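Local coordinates for protein acetyltransferase, GNAT family (Enterococcus faecalis, PDB 1U6M) that probably acts as a GNAT-family acyltransferase, most likely moving an acetyl group from acetyl-CoA to an acceptor substrate, at residues Gln13-Lys24 with Glu36-Thr47. Residues are numbered along the deposited sequence; the frame is centred on the assembly and turned at random.
Sequences QAIARLVLVILK and EEQMIDLLAEAT
Ile40 of helix 36-47 packs as a knob into a hole formed by Gln13, Ala16, Arg17 and Leu20 of helix 13-24. At its CB the side chain forks. CG2, anti to the backbone N, turns to Gln13 and Arg17: it lies 3.5 Å from Gln13 OE1 and over one face of the Arg17 guanidinium, 3.8 Å from the plane and nearer the edge of the group than its centre. CG1 takes the other course (chi1 -70°) and runs past CG and CD1 of Leu20. At the tip, Ile40 CD1 is wedged between Arg17 NH1 at 3.6 Å and Leu20 CD1 at 3.8 Å.

One turn on, Leu43 fills a second hole, among Ala16, Val19, Leu20 and Leu23. Its CB rests 3.6 Å from Ala16 CB, and its two methyls meet Leu23 CD1 tip to tip. The small side chain of Ala16 also touches the backbone of the partner, with CB 3.4 Å from Ile40 O. Beyond this apolar seam Lys24 NZ forms a salt bridge of 2.6 Å to Glu36 OE1, approaching from above the carboxylate plane.

The axes come within 8.0 Å at 123°, between perpendicular and antiparallel. On its other side helix 13-24 lies against the sheet through Ala14 and Leu18, while Leu42 carries helix 36-47 onto helix 85-93. This knobs-into-holes packing, across a largely irregular 11-residue link, is consistent with the helix pair after the first strand of the GNAT fold.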
loop_
_atom_site.group_PDB
_atom_site.type_symbol
_atom_site.label_atom_id
_atom_site.label_comp_id
_atom_site.label_asym_id
_atom_site.label_seq_id
_atom_site.Cartn_x
_atom_site.Cartn_y
_atom_site.Cartn_z
ATOM N N GLN A 13 -6.458 13.165 -2.896
ATOM C CA GLN A 13 -7.372 12.682 -3.939
ATOM C C GLN A 13 -6.663 11.690 -4.873
ATOM O O GLN A 13 -7.259 10.645 -5.247
ATOM C CB GLN A 13 -7.954 13.865 -4.735
ATOM C CG GLN A 13 -8.882 14.804 -3.933
ATOM C CD GLN A 13 -10.269 14.221 -3.838
ATOM O OE1 GLN A 13 -10.764 13.655 -4.816
ATOM N NE2 GLN A 13 -10.886 14.299 -2.656
ATOM N N ALA A 14 -5.390 11.966 -5.222
ATOM C CA ALA A 14 -4.679 11.072 -6.146
ATOM C C ALA A 14 -4.432 9.688 -5.520
ATOM O O ALA A 14 -4.613 8.686 -6.154
ATOM C CB ALA A 14 -3.313 11.735 -6.676
ATOM N N ILE A 15 -4.049 9.667 -4.254
ATOM C CA ILE A 15 -3.849 8.449 -3.520
ATOM C C ILE A 15 -5.182 7.700 -3.414
ATOM O O ILE A 15 -5.242 6.487 -3.669
ATOM C CB ILE A 15 -3.314 8.749 -2.054
ATOM C CG1 ILE A 15 -1.928 9.353 -2.061
ATOM C CG2 ILE A 15 -3.377 7.503 -1.191
ATOM C CD1 ILE A 15 -1.561 9.974 -0.688
ATOM N N ALA A 16 -6.246 8.435 -3.068
ATOM C CA ALA A 16 -7.601 7.861 -2.926
ATOM C C ALA A 16 -8.095 7.188 -4.219
ATOM O O ALA A 16 -8.675 6.087 -4.175
ATOM C CB ALA A 16 -8.596 8.953 -2.416
ATOM N N ARG A 17 -7.799 7.785 -5.377
ATOM C CA ARG A 17 -8.206 7.217 -6.678
ATOM C C ARG A 17 -7.495 5.903 -6.952
ATOM O O ARG A 17 -8.097 4.937 -7.489
ATOM C CB ARG A 17 -7.954 8.208 -7.818
ATOM C CG ARG A 17 -8.952 9.304 -7.798
ATOM C CD ARG A 17 -8.755 10.517 -8.790
ATOM N NE ARG A 17 -9.357 11.668 -8.069
ATOM C CZ ARG A 17 -10.672 11.940 -7.965
ATOM N NH1 ARG A 17 -11.602 11.218 -8.597
ATOM N NH2 ARG A 17 -11.065 12.976 -7.234
ATOM N N LEU A 18 -6.212 5.875 -6.574
ATOM C CA LEU A 18 -5.402 4.709 -6.754
ATOM C C LEU A 18 -5.851 3.588 -5.805
ATOM O O LEU A 18 -5.951 2.430 -6.218
ATOM C CB LEU A 18 -3.914 5.068 -6.586
ATOM C CG LEU A 18 -3.289 5.917 -7.694
ATOM C CD1 LEU A 18 -1.901 6.405 -7.277
ATOM C CD2 LEU A 18 -3.258 5.114 -9.018
ATOM N N VAL A 19 -6.102 3.936 -4.540
ATOM C CA VAL A 19 -6.641 2.988 -3.528
ATOM C C VAL A 19 -8.021 2.416 -3.911
ATOM O O VAL A 19 -8.252 1.224 -3.777
ATOM C CB VAL A 19 -6.686 3.607 -2.076
ATOM C CG1 VAL A 19 -7.304 2.662 -1.109
ATOM C CG2 VAL A 19 -5.282 3.905 -1.617
ATOM N N LEU A 20 -8.930 3.252 -4.399
ATOM C CA LEU A 20 -10.197 2.746 -4.924
ATOM C C LEU A 20 -10.004 1.546 -5.809
ATOM O O LEU A 20 -10.842 0.637 -5.787
ATOM C CB LEU A 20 -10.926 3.802 -5.727
ATOM C CG LEU A 20 -12.456 3.878 -5.654
ATOM C CD1 LEU A 20 -13.003 4.498 -6.946
ATOM C CD2 LEU A 20 -13.131 2.591 -5.360
ATOM N N VAL A 21 -8.948 1.543 -6.636
ATOM C CA VAL A 21 -8.743 0.430 -7.576
ATOM C C VAL A 21 -8.571 -0.885 -6.829
ATOM O O VAL A 21 -9.223 -1.877 -7.149
ATOM C CB VAL A 21 -7.556 0.661 -8.597
ATOM C CG1 VAL A 21 -7.271 -0.593 -9.395
ATOM C CG2 VAL A 21 -7.881 1.769 -9.544
ATOM N N ILE A 22 -7.659 -0.881 -5.852
ATOM C CA ILE A 22 -7.445 -1.976 -4.888
ATOM C C ILE A 22 -8.732 -2.479 -4.196
ATOM O O ILE A 22 -8.927 -3.692 -4.117
ATOM C CB ILE A 22 -6.416 -1.525 -3.808
ATOM C CG1 ILE A 22 -5.049 -1.269 -4.463
ATOM C CG2 ILE A 22 -6.271 -2.552 -2.676
ATOM C CD1 ILE A 22 -4.177 -0.420 -3.663
ATOM N N LEU A 23 -9.559 -1.560 -3.671
ATOM C CA LEU A 23 -10.814 -1.905 -2.980
ATOM C C LEU A 23 -11.704 -2.357 -4.115
ATOM O O LEU A 23 -11.568 -1.870 -5.224
ATOM C CB LEU A 23 -11.431 -0.694 -2.252
ATOM C CG LEU A 23 -10.586 0.110 -1.249
ATOM C CD1 LEU A 23 -11.426 1.073 -0.537
ATOM C CD2 LEU A 23 -9.818 -0.766 -0.245
ATOM N N LYS A 24 -12.583 -3.298 -3.998
ATOM C CA LYS A 24 -13.253 -3.477 -5.342
ATOM C C LYS A 24 -12.587 -4.439 -6.321
ATOM O O LYS A 24 -13.284 -5.218 -6.948
ATOM C CB LYS A 24 -13.389 -2.133 -6.094
ATOM C CG LYS A 24 -12.587 -2.021 -7.345
ATOM C CD LYS A 24 -13.330 -1.152 -8.305
ATOM C CE LYS A 24 -13.508 0.251 -7.783
ATOM N NZ LYS A 24 -14.106 1.079 -8.883
ATOM N N GLU A 36 -18.819 5.741 -5.751
ATOM C CA GLU A 36 -17.372 5.954 -5.965
ATOM C C GLU A 36 -16.865 7.327 -5.521
ATOM O O GLU A 36 -15.852 7.412 -4.815
ATOM C CB GLU A 36 -16.972 5.684 -7.406
ATOM C CG GLU A 36 -17.221 4.230 -7.777
ATOM C CD GLU A 36 -16.293 3.732 -8.855
ATOM O OE1 GLU A 36 -16.329 2.498 -9.134
ATOM O OE2 GLU A 36 -15.526 4.587 -9.402
ATOM N N GLU A 37 -17.592 8.382 -5.891
ATOM C CA GLU A 37 -17.213 9.726 -5.538
ATOM C C GLU A 37 -17.078 9.864 -4.049
ATOM O O GLU A 37 -16.135 10.518 -3.592
ATOM C CB GLU A 37 -18.208 10.769 -6.081
ATOM C CG GLU A 37 -17.765 12.200 -5.747
ATOM C CD GLU A 37 -18.773 13.316 -6.077
ATOM O OE1 GLU A 37 -18.439 14.501 -5.773
ATOM O OE2 GLU A 37 -19.877 13.022 -6.629
ATOM N N GLN A 38 -18.013 9.270 -3.297
ATOM C CA GLN A 38 -18.037 9.392 -1.814
ATOM C C GLN A 38 -16.927 8.555 -1.216
ATOM O O GLN A 38 -16.333 8.972 -0.260
ATOM C CB GLN A 38 -19.381 8.985 -1.143
ATOM C CG GLN A 38 -20.642 9.644 -1.708
ATOM C CD GLN A 38 -21.982 9.012 -1.211
ATOM O OE1 GLN A 38 -22.210 7.753 -1.221
ATOM N NE2 GLN A 38 -22.887 9.898 -0.823
ATOM N N MET A 39 -16.692 7.371 -1.772
ATOM C CA MET A 39 -15.574 6.550 -1.330
ATOM C C MET A 39 -14.224 7.290 -1.504
ATOM O O MET A 39 -13.397 7.258 -0.607
ATOM C CB MET A 39 -15.551 5.125 -1.918
ATOM C CG MET A 39 -14.559 4.154 -1.148
ATOM S SD MET A 39 -14.991 3.641 0.600
ATOM C CE MET A 39 -16.459 2.878 0.112
ATOM N N ILE A 40 -14.040 7.989 -2.623
ATOM C CA ILE A 40 -12.822 8.747 -2.885
ATOM C C ILE A 40 -12.672 9.838 -1.835
ATOM O O ILE A 40 -11.591 9.948 -1.229
ATOM C CB ILE A 40 -12.773 9.224 -4.360
ATOM C CG1 ILE A 40 -12.563 7.999 -5.265
ATOM C CG2 ILE A 40 -11.699 10.289 -4.581
ATOM C CD1 ILE A 40 -12.551 8.276 -6.769
ATOM N N ASP A 41 -13.739 10.581 -1.538
ATOM C CA ASP A 41 -13.696 11.607 -0.483
ATOM C C ASP A 41 -13.340 11.083 0.922
ATOM O O ASP A 41 -12.605 11.713 1.677
ATOM C CB ASP A 41 -15.035 12.397 -0.441
ATOM C CG ASP A 41 -15.177 13.417 -1.645
ATOM O OD1 ASP A 41 -15.152 13.006 -2.826
ATOM O OD2 ASP A 41 -15.308 14.636 -1.431
ATOM N N LEU A 42 -13.844 9.900 1.257
ATOM C CA LEU A 42 -13.632 9.289 2.550
ATOM C C LEU A 42 -12.160 8.859 2.662
ATOM O O LEU A 42 -11.492 9.201 3.618
ATOM C CB LEU A 42 -14.565 8.063 2.672
ATOM C CG LEU A 42 -16.080 8.341 2.854
ATOM C CD1 LEU A 42 -16.950 7.022 2.716
ATOM C CD2 LEU A 42 -16.420 9.070 4.169
ATOM N N LEU A 43 -11.690 8.075 1.694
ATOM C CA LEU A 43 -10.280 7.725 1.552
ATOM C C LEU A 43 -9.376 8.938 1.650
ATOM O O LEU A 43 -8.432 8.915 2.463
ATOM C CB LEU A 43 -10.064 6.991 0.212
ATOM C CG LEU A 43 -10.720 5.612 0.146
ATOM C CD1 LEU A 43 -10.761 5.004 -1.311
ATOM C CD2 LEU A 43 -10.021 4.626 1.188
ATOM N N ALA A 44 -9.678 10.017 0.891
ATOM C CA ALA A 44 -8.807 11.250 0.876
ATOM C C ALA A 44 -8.723 11.867 2.208
ATOM O O ALA A 44 -7.627 12.264 2.670
ATOM C CB ALA A 44 -9.270 12.273 -0.111
ATOM N N GLU A 45 -9.862 11.942 2.875
ATOM C CA GLU A 45 -9.853 12.434 4.241
ATOM C C GLU A 45 -9.013 11.542 5.168
ATOM O O GLU A 45 -8.311 12.063 6.006
ATOM C CB GLU A 45 -11.301 12.593 4.755
ATOM C CG GLU A 45 -11.398 13.220 6.150
ATOM C CD GLU A 45 -12.856 13.439 6.634
ATOM O OE1 GLU A 45 -13.015 13.630 7.883
ATOM O OE2 GLU A 45 -13.805 13.415 5.766
ATOM N N ALA A 46 -9.048 10.209 5.025
ATOM C CA ALA A 46 -8.260 9.326 5.951
ATOM C C ALA A 46 -6.688 9.465 5.735
ATOM O O ALA A 46 -5.869 9.325 6.638
ATOM C CB ALA A 46 -8.731 7.855 5.823
ATOM N N THR A 47 -6.328 9.704 4.483
ATOM C CA THR A 47 -4.991 10.083 3.984
ATOM C C THR A 47 -4.249 11.164 4.811
ATOM O O THR A 47 -2.999 11.151 4.897
ATOM C CB THR A 47 -5.227 10.494 2.519
ATOM O OG1 THR A 47 -4.896 9.396 1.673
ATOM C CG2 THR A 47 -4.595 11.708 2.145
HETATM O O HOH W 1 -14.000 12.847 -4.961
#